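Local coordinates for protein molinate hydrolase (Gulosibacter molinativorax, PDB 4UB9) that hydrolyses the thiocarbamate herbicide molinate and belongs to the zinc-binding amidohydrolase family, at residues A[34-39]-A[471-476]; A[114-119]-A[198-203]; A[318-323]-A[364-369]; A[327-332]-A[371-376]. All blocks are in the same frame, centred on the assembly; numbering follows the deposited sequence.

Interaction 1 (A[34-39]-A[471-476])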
loop_
_atom_site.group_PDB
_atom_site.type_symbol
_atom_site.label_atom_id
_atom_site.label_comp_id
_atom_site.label_asym_id
_atom_site.label_seq_id
_atom_site.Cartn_x
_atom_site.Cartn_y
_atom_site.Cartn_z
ATOM N N GLU A 34 50.822 -17.262 13.981
ATOM C CA GLU A 34 52.151 -16.661 14.075
ATOM C C GLU A 34 52.636 -16.386 15.495
ATOM O O GLU A 34 51.933 -16.657 16.481
ATOM C CB GLU A 34 52.168 -15.406 13.257
ATOM C CG GLU A 34 52.382 -15.734 11.800
ATOM C CD GLU A 34 52.333 -14.519 10.937
ATOM O OE1 GLU A 34 52.382 -13.397 11.483
ATOM O OE2 GLU A 34 52.213 -14.698 9.713
ATOM N N THR A 35 53.851 -15.860 15.566
ATOM C CA THR A 35 54.554 -15.678 16.820
ATOM C C THR A 35 54.786 -14.202 17.101
ATOM O O THR A 35 55.161 -13.434 16.242
ATOM C CB THR A 35 55.867 -16.426 16.790
ATOM O OG1 THR A 35 55.577 -17.811 16.618
ATOM C CG2 THR A 35 56.650 -16.247 18.099
ATOM N N ILE A 36 54.510 -13.805 18.326
ATOM C CA ILE A 36 54.543 -12.392 18.705
ATOM C C ILE A 36 54.532 -12.263 20.229
ATOM O O ILE A 36 54.086 -13.167 20.953
ATOM C CB ILE A 36 53.356 -11.601 18.086
ATOM C CG1 ILE A 36 53.590 -10.080 18.117
ATOM C CG2 ILE A 36 52.046 -11.907 18.811
ATOM C CD1 ILE A 36 52.733 -9.278 17.150
ATOM N N ALA A 37 55.011 -11.123 20.714
ATOM C CA ALA A 37 54.948 -10.815 22.140
ATOM C C ALA A 37 54.434 -9.434 22.338
ATOM O O ALA A 37 54.829 -8.488 21.661
ATOM C CB ALA A 37 56.311 -10.941 22.776
ATOM N N ILE A 38 53.566 -9.318 23.315
ATOM C CA ILE A 38 52.905 -8.038 23.656
ATOM C C ILE A 38 53.501 -7.697 25.007
ATOM O O ILE A 38 53.265 -8.415 25.979
ATOM C CB ILE A 38 51.356 -8.156 23.794
ATOM C CG1 ILE A 38 50.740 -9.177 22.803
ATOM C CG2 ILE A 38 50.699 -6.798 23.681
ATOM C CD1 ILE A 38 50.946 -8.865 21.348
ATOM N N VAL A 39 54.285 -6.639 25.072
ATOM C CA VAL A 39 55.110 -6.424 26.276
ATOM C C VAL A 39 54.753 -5.187 27.114
ATOM O O VAL A 39 54.598 -4.065 26.614
ATOM C CB VAL A 39 56.643 -6.448 25.990
ATOM C CG1 VAL A 39 56.992 -7.564 25.029
ATOM C CG2 VAL A 39 57.145 -5.108 25.461
ATOM N N GLY A 471 48.185 -14.543 16.941
ATOM C CA GLY A 471 49.569 -14.053 16.983
ATOM C C GLY A 471 50.059 -13.251 15.790
ATOM O O GLY A 471 51.248 -12.951 15.669
ATOM N N ARG A 472 49.132 -12.908 14.913
ATOM C CA ARG A 472 49.452 -12.170 13.710
ATOM C C ARG A 472 48.870 -10.799 13.839
ATOM O O ARG A 472 47.690 -10.641 14.112
ATOM C CB ARG A 472 48.840 -12.882 12.538
ATOM C CG ARG A 472 49.053 -12.204 11.200
ATOM C CD ARG A 472 48.432 -13.071 10.125
ATOM N NE ARG A 472 47.483 -12.236 9.412
ATOM C CZ ARG A 472 46.165 -12.306 9.492
ATOM N NH1 ARG A 472 45.552 -13.222 10.212
ATOM N NH2 ARG A 472 45.456 -11.455 8.798
ATOM N N GLU A 473 49.714 -9.797 13.754
ATOM C CA GLU A 473 49.240 -8.434 13.895
ATOM C C GLU A 473 48.539 -8.042 12.617
ATOM O O GLU A 473 48.966 -8.349 11.530
ATOM C CB GLU A 473 50.360 -7.430 14.227
ATOM C CG GLU A 473 49.820 -6.011 14.503
ATOM C CD GLU A 473 50.846 -5.019 15.069
ATOM O OE1 GLU A 473 52.077 -5.339 15.095
ATOM O OE2 GLU A 473 50.411 -3.930 15.529
ATOM N N ILE A 474 47.500 -7.262 12.788
ATOM C CA ILE A 474 46.646 -6.863 11.701
ATOM C C ILE A 474 46.830 -5.390 11.395
ATOM O O ILE A 474 46.745 -4.551 12.294
ATOM C CB ILE A 474 45.147 -7.079 12.090
ATOM C CG1 ILE A 474 44.889 -8.514 12.559
ATOM C CG2 ILE A 474 44.223 -6.724 10.933
ATOM C CD1 ILE A 474 45.247 -9.595 11.560
ATOM N N ASP A 475 46.967 -5.066 10.117
ATOM C CA ASP A 475 46.862 -3.637 9.675
ATOM C C ASP A 475 45.387 -3.197 9.658
ATOM O O ASP A 475 44.750 -3.079 8.606
ATOM C CB ASP A 475 47.528 -3.387 8.315
ATOM C CG ASP A 475 47.416 -1.952 7.877
ATOM O OD1 ASP A 475 47.041 -1.066 8.708
ATOM O OD2 ASP A 475 47.650 -1.708 6.673
ATOM N N PHE A 476 44.852 -2.953 10.845
ATOM C CA PHE A 476 43.398 -2.874 10.984
ATOM C C PHE A 476 42.826 -1.640 10.310
ATOM O O PHE A 476 41.735 -1.699 9.747
ATOM C CB PHE A 476 42.905 -3.065 12.429
ATOM C CG PHE A 476 43.342 -2.025 13.384
ATOM C CD1 PHE A 476 44.589 -2.108 13.979
ATOM C CD2 PHE A 476 42.485 -1.012 13.758
ATOM C CE1 PHE A 476 44.996 -1.146 14.885
ATOM C CE2 PHE A 476 42.876 -0.056 14.668
ATOM C CZ PHE A 476 44.134 -0.119 15.234
#
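The backbones come closest at E34 and G471, whose CA atoms are 4.7 Å apart, with no hydrogen bond between the two segments. A CA-H...O contact does part of the joining: G471 CA lies 3.6 Å from E34 O, with an angle of 158° at the hydrogen. G471 has positive phi, and a CB on it would fall about 2.1 Å from E34 O, so the approach leaves no room for a side chain. The E34 chain runs extended beyond CG and crosses R472 obliquely. E34 OE1 rests 3.5 Å from R472 CG, against the methylenes and not the charged end. E34 OE2 stays 5.3 Å from R472 NE, so the opposite charges are near but not in contact. The R472 guanidinium has E164 as its salt-bridge partner. An alanine in place of E34 would remove the carboxylate and would probably leave the R472 methylenes less covered and less negative charge beside the guanidinium. I36 uses both branches: I36 CG2 sits 3.4 Å from G471 O, while I36 CD1 reaches 4.2 Å from E473 CB. The E473 carboxylate turns to R80 and H466. Strand 36-39 lies between strands 55-60 and 81-83. Strand 472-473 pairs antiparallel with strand 464-469 of a second sheet. The contact joins these two sheets, consistent with the composite beta domain of many amidohydrolases.

Interaction 2 (A[114-119]-A[198-203])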
loop_
_atom_site.group_PDB
_atom_site.type_symbol
_atom_site.label_atom_id
_atom_site.label_comp_id
_atom_site.label_asym_id
_atom_site.label_seq_id
_atom_site.Cartn_x
_atom_site.Cartn_y
_atom_site.Cartn_z
ATOM N N TYR A 114 20.305 -3.991 -2.371
ATOM C CA TYR A 114 21.501 -4.646 -1.826
ATOM C C TYR A 114 21.698 -6.075 -2.363
ATOM O O TYR A 114 22.778 -6.448 -2.821
ATOM C CB TYR A 114 21.349 -4.665 -0.330
ATOM C CG TYR A 114 22.381 -5.372 0.535
ATOM C CD1 TYR A 114 23.603 -4.751 0.872
ATOM C CD2 TYR A 114 22.097 -6.576 1.135
ATOM C CE1 TYR A 114 24.502 -5.351 1.740
ATOM C CE2 TYR A 114 23.000 -7.182 2.024
ATOM C CZ TYR A 114 24.197 -6.574 2.296
ATOM O OH TYR A 114 25.057 -7.181 3.165
ATOM N N LEU A 115 20.652 -6.886 -2.311
ATOM C CA LEU A 115 20.828 -8.280 -2.753
ATOM C C LEU A 115 21.050 -8.385 -4.262
ATOM O O LEU A 115 21.733 -9.298 -4.730
ATOM C CB LEU A 115 19.660 -9.150 -2.312
ATOM C CG LEU A 115 19.628 -9.360 -0.775
ATOM C CD1 LEU A 115 18.344 -10.049 -0.322
ATOM C CD2 LEU A 115 20.809 -10.169 -0.321
ATOM N N ALA A 116 20.437 -7.486 -5.016
ATOM C CA ALA A 116 20.611 -7.530 -6.458
ATOM C C ALA A 116 21.999 -7.036 -6.813
ATOM O O ALA A 116 22.679 -7.568 -7.697
ATOM C CB ALA A 116 19.558 -6.709 -7.156
ATOM N N ARG A 117 22.433 -6.018 -6.105
ATOM C CA ARG A 117 23.710 -5.426 -6.447
ATOM C C ARG A 117 24.830 -6.404 -6.237
ATOM O O ARG A 117 25.797 -6.405 -6.963
ATOM C CB ARG A 117 23.953 -4.153 -5.628
ATOM C CG ARG A 117 25.133 -3.299 -6.117
ATOM C CD ARG A 117 25.381 -2.121 -5.172
ATOM N NE ARG A 117 24.279 -1.185 -5.085
ATOM C CZ ARG A 117 24.034 -0.233 -5.983
ATOM N NH1 ARG A 117 24.809 -0.089 -7.041
ATOM N NH2 ARG A 117 22.976 0.576 -5.831
ATOM N N PHE A 118 24.731 -7.221 -5.192
ATOM C CA PHE A 118 25.862 -8.099 -4.844
ATOM C C PHE A 118 25.706 -9.563 -5.182
ATOM O O PHE A 118 26.575 -10.344 -4.846
ATOM C CB PHE A 118 26.232 -7.900 -3.387
ATOM C CG PHE A 118 26.621 -6.485 -3.106
ATOM C CD1 PHE A 118 27.748 -5.950 -3.707
ATOM C CD2 PHE A 118 25.814 -5.659 -2.365
ATOM C CE1 PHE A 118 28.098 -4.623 -3.523
ATOM C CE2 PHE A 118 26.150 -4.320 -2.173
ATOM C CZ PHE A 118 27.301 -3.808 -2.759
ATOM N N GLU A 119 24.636 -9.925 -5.895
ATOM C CA GLU A 119 24.425 -11.315 -6.314
ATOM C C GLU A 119 25.645 -11.771 -7.107
ATOM O O GLU A 119 26.092 -11.061 -7.967
ATOM C CB GLU A 119 23.166 -11.524 -7.171
ATOM C CG GLU A 119 22.825 -13.015 -7.318
ATOM C CD GLU A 119 21.415 -13.328 -7.796
ATOM O OE1 GLU A 119 20.807 -12.485 -8.486
ATOM O OE2 GLU A 119 20.905 -14.432 -7.484
ATOM N N ARG A 198 8.980 -11.969 -8.876
ATOM C CA ARG A 198 8.745 -13.136 -8.050
ATOM C C ARG A 198 9.928 -14.091 -8.138
ATOM O O ARG A 198 10.362 -14.666 -7.131
ATOM C CB ARG A 198 7.455 -13.804 -8.473
ATOM C CG ARG A 198 7.061 -15.035 -7.678
ATOM C CD ARG A 198 5.758 -15.602 -8.246
ATOM N NE ARG A 198 5.715 -15.798 -9.711
ATOM C CZ ARG A 198 6.502 -16.599 -10.451
ATOM N NH1 ARG A 198 7.491 -17.323 -9.914
ATOM N NH2 ARG A 198 6.305 -16.652 -11.767
ATOM N N THR A 199 10.489 -14.225 -9.330
ATOM C CA THR A 199 11.603 -15.157 -9.530
ATOM C C THR A 199 12.793 -14.787 -8.634
ATOM O O THR A 199 13.369 -15.651 -7.953
ATOM C CB THR A 199 12.070 -15.135 -10.989
ATOM O OG1 THR A 199 10.981 -15.496 -11.832
ATOM C CG2 THR A 199 13.211 -16.120 -11.184
ATOM N N PHE A 200 13.141 -13.498 -8.608
ATOM C CA PHE A 200 14.285 -13.039 -7.783
ATOM C C PHE A 200 13.955 -13.157 -6.297
ATOM O O PHE A 200 14.743 -13.640 -5.521
ATOM C CB PHE A 200 14.658 -11.601 -8.119
ATOM C CG PHE A 200 15.844 -11.074 -7.341
ATOM C CD1 PHE A 200 17.042 -11.760 -7.319
ATOM C CD2 PHE A 200 15.749 -9.909 -6.638
ATOM C CE1 PHE A 200 18.119 -11.299 -6.587
ATOM C CE2 PHE A 200 16.820 -9.423 -5.914
ATOM C CZ PHE A 200 18.009 -10.111 -5.898
ATOM N N ALA A 201 12.753 -12.753 -5.923
ATOM C CA ALA A 201 12.321 -12.859 -4.527
ATOM C C ALA A 201 12.357 -14.305 -4.033
ATOM O O ALA A 201 12.833 -14.585 -2.943
ATOM C CB ALA A 201 10.939 -12.288 -4.348
ATOM N N ASP A 202 11.925 -15.235 -4.876
ATOM C CA ASP A 202 11.937 -16.663 -4.500
ATOM C C ASP A 202 13.339 -17.192 -4.375
ATOM O O ASP A 202 13.662 -17.995 -3.506
ATOM C CB ASP A 202 11.142 -17.533 -5.514
ATOM C CG ASP A 202 9.653 -17.337 -5.415
ATOM O OD1 ASP A 202 9.151 -16.729 -4.442
ATOM O OD2 ASP A 202 8.935 -17.755 -6.340
ATOM N N ARG A 203 14.185 -16.785 -5.285
ATOM C CA ARG A 203 15.582 -17.275 -5.260
ATOM C C ARG A 203 16.297 -16.796 -3.987
ATOM O O ARG A 203 17.060 -17.525 -3.376
ATOM C CB ARG A 203 16.326 -16.824 -6.531
ATOM C CG ARG A 203 17.785 -17.292 -6.588
ATOM C CD ARG A 203 18.364 -17.159 -7.957
ATOM N NE ARG A 203 18.649 -15.767 -8.327
ATOM C CZ ARG A 203 18.016 -15.061 -9.270
ATOM N NH1 ARG A 203 16.949 -15.530 -9.906
ATOM N NH2 ARG A 203 18.422 -13.825 -9.554
#
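The polar part is a two-bond salt bridge between E119 and R203. R203 grips the carboxylate side-on, with NE and NH2 each taking one oxygen. R203 NE is 2.8 Å from E119 OE2, and the N-H...O angle is 161°. R203 NH2 is 2.9 Å from E119 OE1, with an angle of 167°. Both oxygens use their syn lone pairs. The two flat groups are only 15° from coplanar, so the paired bonds hold each against rotation. E119 arrives in extended form, while R203 bends at chi3 to present its NE side.

The apolar part is carried by F200, whose CG is anti to the backbone N. The ring points its CZ at the turn of helix 111-118 that holds L115 and A116. F200 CZ is 3.9 Å from A116 CB and 4.1 Å from L115 CB. The backbone meets the ring at its edge, with A116 N 3.7 Å from F200 CZ. The two parts adjoin, since E119 OE1 also lies 3.5 Å from F200 CE1.

A second subunit adds further charges. R117 of that subunit forms a salt bridge with E119 OE1, and its D380 pairs with R203 NH1. E119 OE1 therefore faces two arginines, which would probably stabilise its negative charge. The arrangement is a side-on bidentate carboxylate-guanidinium pair beside an aromatic ring. It ties the end of helix 111-118 to the start of helix 198-209 at a subunit interface, away from the zinc site.

Interaction 3 (A[318-323]-A[364-369])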
loop_
_atom_site.group_PDB
_atom_site.type_symbol
_atom_site.label_atom_id
_atom_site.label_comp_id
_atom_site.label_asym_id
_atom_site.label_seq_id
_atom_site.Cartn_x
_atom_site.Cartn_y
_atom_site.Cartn_z
ATOM N N LYS A 318 14.708 -17.663 37.951
ATOM C CA LYS A 318 15.091 -18.838 37.146
ATOM C C LYS A 318 16.427 -18.660 36.418
ATOM O O LYS A 318 17.202 -19.604 36.278
ATOM C CB LYS A 318 14.055 -19.157 36.098
ATOM C CG LYS A 318 12.743 -19.653 36.636
ATOM C CD LYS A 318 11.925 -20.298 35.528
ATOM C CE LYS A 318 10.471 -20.491 35.926
ATOM N NZ LYS A 318 9.800 -21.373 34.921
ATOM N N LEU A 319 16.667 -17.460 35.915
ATOM C CA LEU A 319 17.898 -17.204 35.183
ATOM C C LEU A 319 19.090 -17.337 36.132
ATOM O O LEU A 319 20.149 -17.884 35.775
ATOM C CB LEU A 319 17.897 -15.800 34.561
ATOM C CG LEU A 319 16.997 -15.604 33.339
ATOM C CD1 LEU A 319 16.877 -14.136 32.967
ATOM C CD2 LEU A 319 17.517 -16.378 32.142
ATOM N N LEU A 320 18.917 -16.798 37.319
ATOM C CA LEU A 320 19.960 -16.852 38.355
ATOM C C LEU A 320 20.186 -18.286 38.807
ATOM O O LEU A 320 21.296 -18.784 38.821
ATOM C CB LEU A 320 19.559 -16.008 39.550
ATOM C CG LEU A 320 19.604 -14.501 39.248
ATOM C CD1 LEU A 320 18.971 -13.722 40.385
ATOM C CD2 LEU A 320 21.016 -13.987 38.964
ATOM N N GLU A 321 19.100 -18.969 39.099
ATOM C CA GLU A 321 19.176 -20.315 39.609
ATOM C C GLU A 321 19.810 -21.244 38.553
ATOM O O GLU A 321 20.676 -22.011 38.865
ATOM C CB GLU A 321 17.761 -20.762 40.046
ATOM C CG GLU A 321 17.702 -22.039 40.872
ATOM C CD GLU A 321 17.536 -23.299 40.027
ATOM O OE1 GLU A 321 16.822 -23.264 38.986
ATOM O OE2 GLU A 321 18.126 -24.344 40.404
ATOM N N LYS A 322 19.361 -21.170 37.305
ATOM C CA LYS A 322 19.875 -22.055 36.220
ATOM C C LYS A 322 21.167 -21.564 35.628
ATOM O O LYS A 322 21.868 -22.296 34.982
ATOM C CB LYS A 322 18.848 -22.243 35.113
ATOM C CG LYS A 322 17.704 -23.171 35.501
ATOM C CD LYS A 322 16.401 -22.866 34.777
ATOM C CE LYS A 322 15.388 -24.015 34.886
ATOM N NZ LYS A 322 15.592 -24.934 33.716
ATOM N N GLN A 323 21.471 -20.291 35.848
ATOM C CA GLN A 323 22.711 -19.668 35.303
ATOM C C GLN A 323 22.768 -19.742 33.777
ATOM O O GLN A 323 23.712 -20.213 33.208
ATOM C CB GLN A 323 23.972 -20.294 35.929
ATOM C CG GLN A 323 24.185 -19.845 37.372
ATOM C CD GLN A 323 24.546 -18.353 37.455
ATOM O OE1 GLN A 323 23.755 -17.520 37.928
ATOM N NE2 GLN A 323 25.749 -18.012 36.994
ATOM N N ALA A 364 20.141 -7.291 38.888
ATOM C CA ALA A 364 20.075 -8.617 39.508
ATOM C C ALA A 364 21.308 -9.473 39.234
ATOM O O ALA A 364 21.434 -10.560 39.753
ATOM C CB ALA A 364 18.821 -9.346 39.057
ATOM N N GLY A 365 22.198 -8.997 38.377
ATOM C CA GLY A 365 23.438 -9.718 38.051
ATOM C C GLY A 365 23.249 -11.017 37.279
ATOM O O GLY A 365 24.002 -11.952 37.455
ATOM N N VAL A 366 22.268 -11.081 36.396
ATOM C CA VAL A 366 22.126 -12.272 35.566
ATOM C C VAL A 366 23.266 -12.330 34.565
ATOM O O VAL A 366 23.891 -11.338 34.270
ATOM C CB VAL A 366 20.803 -12.331 34.807
ATOM C CG1 VAL A 366 19.624 -12.156 35.761
ATOM C CG2 VAL A 366 20.751 -11.291 33.696
ATOM N N PRO A 367 23.575 -13.529 34.069
ATOM C CA PRO A 367 24.669 -13.645 33.110
ATOM C C PRO A 367 24.295 -13.052 31.740
ATOM O O PRO A 367 23.243 -13.414 31.158
ATOM C CB PRO A 367 24.867 -15.170 32.988
ATOM C CG PRO A 367 24.200 -15.760 34.187
ATOM C CD PRO A 367 23.072 -14.849 34.507
ATOM N N LEU A 368 25.153 -12.176 31.229
ATOM C CA LEU A 368 24.819 -11.355 30.070
ATOM C C LEU A 368 25.850 -11.489 29.004
ATOM O O LEU A 368 27.045 -11.463 29.263
ATOM C CB LEU A 368 24.674 -9.863 30.484
ATOM C CG LEU A 368 23.449 -9.563 31.349
ATOM C CD1 LEU A 368 23.561 -8.233 32.079
ATOM C CD2 LEU A 368 22.181 -9.581 30.501
ATOM N N VAL A 369 25.370 -11.528 27.785
ATOM C CA VAL A 369 26.210 -11.622 26.599
ATOM C C VAL A 369 26.007 -10.464 25.629
ATOM O O VAL A 369 24.894 -10.011 25.364
ATOM C CB VAL A 369 25.909 -12.902 25.845
ATOM C CG1 VAL A 369 26.528 -12.886 24.437
ATOM C CG2 VAL A 369 26.446 -14.080 26.645
#
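This contact belongs to the outer layer of the amidohydrolase barrel, where the end of helix 313-322 meets the turn that leads from helix 353-363 into strand 368-370. That turn starts with a Schellman motif at G365, whose positive phi carries the chain out of the helix. L320 does most of the reaching. Its CG is anti to the carbonyl carbon, and L320 CD2 comes to 3.5 Å from A364 O. L320 CD2 also lies 3.9 Å from V366 CG1. L319 adds a second apolar touch one residue earlier, with L319 CB 4.2 Å from V366 CG1. L319 and V366 also share M361 of helix 353-363 as a neighbour. Q323, just past the helix, has positive phi and a chain bent at chi2. This brings its amide crosswise to the P367 ring, with Q323 CD 4.2 Å from P367 CG. P367 also packs on W325, on the link to strand 326-328. Strands 326-328 and 368-370 are parallel neighbours. No hydrogen bond crosses between the two segments, and the A364 carbonyl meets a methyl group here. The join therefore probably rests on van der Waals packing, the leucines on V366 and the Q323 chain on P367.

Interaction 4 (A[327-332]-A[371-376])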
loop_
_atom_site.group_PDB
_atom_site.type_symbol
_atom_site.label_atom_id
_atom_site.label_comp_id
_atom_site.label_asym_id
_atom_site.label_seq_id
_atom_site.Cartn_x
_atom_site.Cartn_y
_atom_site.Cartn_z
ATOM N N GLU A 327 21.491 -12.847 25.923
ATOM C CA GLU A 327 21.967 -11.671 25.212
ATOM C C GLU A 327 20.875 -10.659 25.192
ATOM O O GLU A 327 19.704 -10.992 25.155
ATOM C CB GLU A 327 22.686 -11.879 23.848
ATOM C CG GLU A 327 21.898 -11.892 22.589
ATOM C CD GLU A 327 21.667 -10.558 21.891
ATOM O OE1 GLU A 327 22.391 -10.204 20.935
ATOM O OE2 GLU A 327 20.668 -9.933 22.240
ATOM N N VAL A 328 21.284 -9.409 25.256
ATOM C CA VAL A 328 20.349 -8.281 25.258
ATOM C C VAL A 328 20.886 -7.237 24.330
ATOM O O VAL A 328 22.073 -7.248 23.999
ATOM C CB VAL A 328 20.148 -7.664 26.627
ATOM C CG1 VAL A 328 19.666 -8.720 27.602
ATOM C CG2 VAL A 328 21.435 -7.061 27.117
ATOM N N GLN A 329 19.965 -6.434 23.813
ATOM C CA GLN A 329 20.281 -5.470 22.725
ATOM C C GLN A 329 19.708 -4.137 23.117
ATOM O O GLN A 329 18.531 -3.872 22.896
ATOM C CB GLN A 329 19.732 -5.905 21.382
ATOM C CG GLN A 329 20.487 -7.121 20.879
ATOM C CD GLN A 329 19.911 -7.735 19.628
ATOM O OE1 GLN A 329 19.178 -7.095 18.880
ATOM N NE2 GLN A 329 20.268 -8.963 19.387
ATOM N N PRO A 330 20.525 -3.336 23.797
ATOM C CA PRO A 330 20.068 -2.090 24.298
ATOM C C PRO A 330 20.398 -0.950 23.368
ATOM O O PRO A 330 21.116 -1.061 22.383
ATOM C CB PRO A 330 20.876 -1.953 25.567
ATOM C CG PRO A 330 22.207 -2.459 25.130
ATOM C CD PRO A 330 21.896 -3.632 24.259
ATOM N N THR A 331 19.902 0.168 23.797
ATOM C CA THR A 331 19.981 1.375 23.087
ATOM C C THR A 331 20.507 2.423 24.088
ATOM O O THR A 331 20.191 2.371 25.271
ATOM C CB THR A 331 18.571 1.633 22.603
ATOM O OG1 THR A 331 18.608 2.360 21.382
ATOM C CG2 THR A 331 17.777 2.252 23.640
ATOM N N THR A 332 21.387 3.306 23.639
ATOM C CA THR A 332 21.920 4.347 24.515
ATOM C C THR A 332 20.848 5.359 24.816
ATOM O O THR A 332 19.823 5.448 24.138
ATOM C CB THR A 332 23.093 5.101 23.895
ATOM O OG1 THR A 332 22.674 5.762 22.702
ATOM C CG2 THR A 332 24.234 4.184 23.571
ATOM N N GLY A 371 25.645 -8.727 22.221
ATOM C CA GLY A 371 25.206 -8.981 20.842
ATOM C C GLY A 371 24.348 -7.850 20.346
ATOM O O GLY A 371 23.709 -7.176 21.129
ATOM N N THR A 372 24.347 -7.633 19.032
ATOM C CA THR A 372 23.774 -6.388 18.477
ATOM C C THR A 372 22.855 -6.453 17.265
ATOM O O THR A 372 22.214 -5.473 16.941
ATOM C CB THR A 372 24.920 -5.464 18.029
ATOM O OG1 THR A 372 25.717 -6.162 17.067
ATOM C CG2 THR A 372 25.784 -5.058 19.237
ATOM N N ASP A 373 22.842 -7.577 16.575
ATOM C CA ASP A 373 22.109 -7.736 15.324
ATOM C C ASP A 373 22.772 -6.911 14.254
ATOM O O ASP A 373 22.191 -6.662 13.215
ATOM C CB ASP A 373 20.600 -7.355 15.455
ATOM C CG ASP A 373 19.659 -8.562 15.805
ATOM O OD1 ASP A 373 19.991 -9.731 15.481
ATOM O OD2 ASP A 373 18.580 -8.325 16.417
ATOM N N ALA A 374 23.990 -6.455 14.506
ATOM C CA ALA A 374 24.586 -5.454 13.616
ATOM C C ALA A 374 25.054 -6.024 12.319
ATOM O O ALA A 374 25.412 -7.210 12.216
ATOM C CB ALA A 374 25.720 -4.732 14.299
ATOM N N GLY A 375 25.068 -5.164 11.324
ATOM C CA GLY A 375 25.501 -5.536 9.968
ATOM C C GLY A 375 26.228 -4.401 9.294
ATOM O O GLY A 375 26.225 -3.281 9.751
ATOM N N CYS A 376 26.877 -4.713 8.196
ATOM C CA CYS A 376 27.556 -3.702 7.403
ATOM C C CYS A 376 26.553 -3.113 6.419
ATOM O O CYS A 376 26.311 -3.613 5.311
ATOM C CB CYS A 376 28.789 -4.278 6.726
ATOM S SG CYS A 376 29.524 -3.090 5.588
#
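The Q329 amide and the D373 carboxylate cross at nearly a right angle, their planes 83° apart, while E327 OE1 lies close to the amide plane on its NE2 side. The site is at the ends of barrel strands 326-328 and 368-370, in the TIM-barrel fold of amidohydrolases. Q329 NE2 gives E327 OE1 a hydrogen bond of 2.9 Å with an angle of 164°, meeting the carboxylate from 31° above its plane. Q329 OE1 is 2.8 Å from D373 OD2. Both are acceptors in the model, and such crowding could raise the pKa of D373. D373 OD1 is held by N97. The D373 side chain is about 5 Å from the zinc ion at its nearest, and its place after the last barrel strand is probably that of the aspartate common in this family. E327 OE2 bonds the backbone N of H302, a zinc ligand, so E327 acts in the second shell. An alanine in place of Q329 would remove the amide and would probably leave E327 less firmly fixed beside H302. E327 OE1 also presses on G371 CA at 3.1 Å. A CB on G371 would clash with it. Q329 CG sits 3.2 Å from G371 O. The chain then turns at T372: T372 OG1, also bonded to D400, accepts from A374 N at 3.1 Å in an ST turn.

From the N terminus, interaction 1 opens first and closes last. It spans over 430 residues and ties the sheet holding strand 36-39 to the sheet holding strand 472-473. The other three nest inside its loop. Interaction 2 opens and closes next, tying two helices at the subunit interface before interactions 3 and 4 begin. These last two cross: helix 313-322 runs on into strand 326-328, and each meets the chain again around strand 368-370. They touch where V369 O packs on E327 CB. Interaction 3 fastens the outer side of this part of the barrel, and interaction 4 lies by the zinc site. Interactions 2 and 3 lie on opposite sides of the chain's centre.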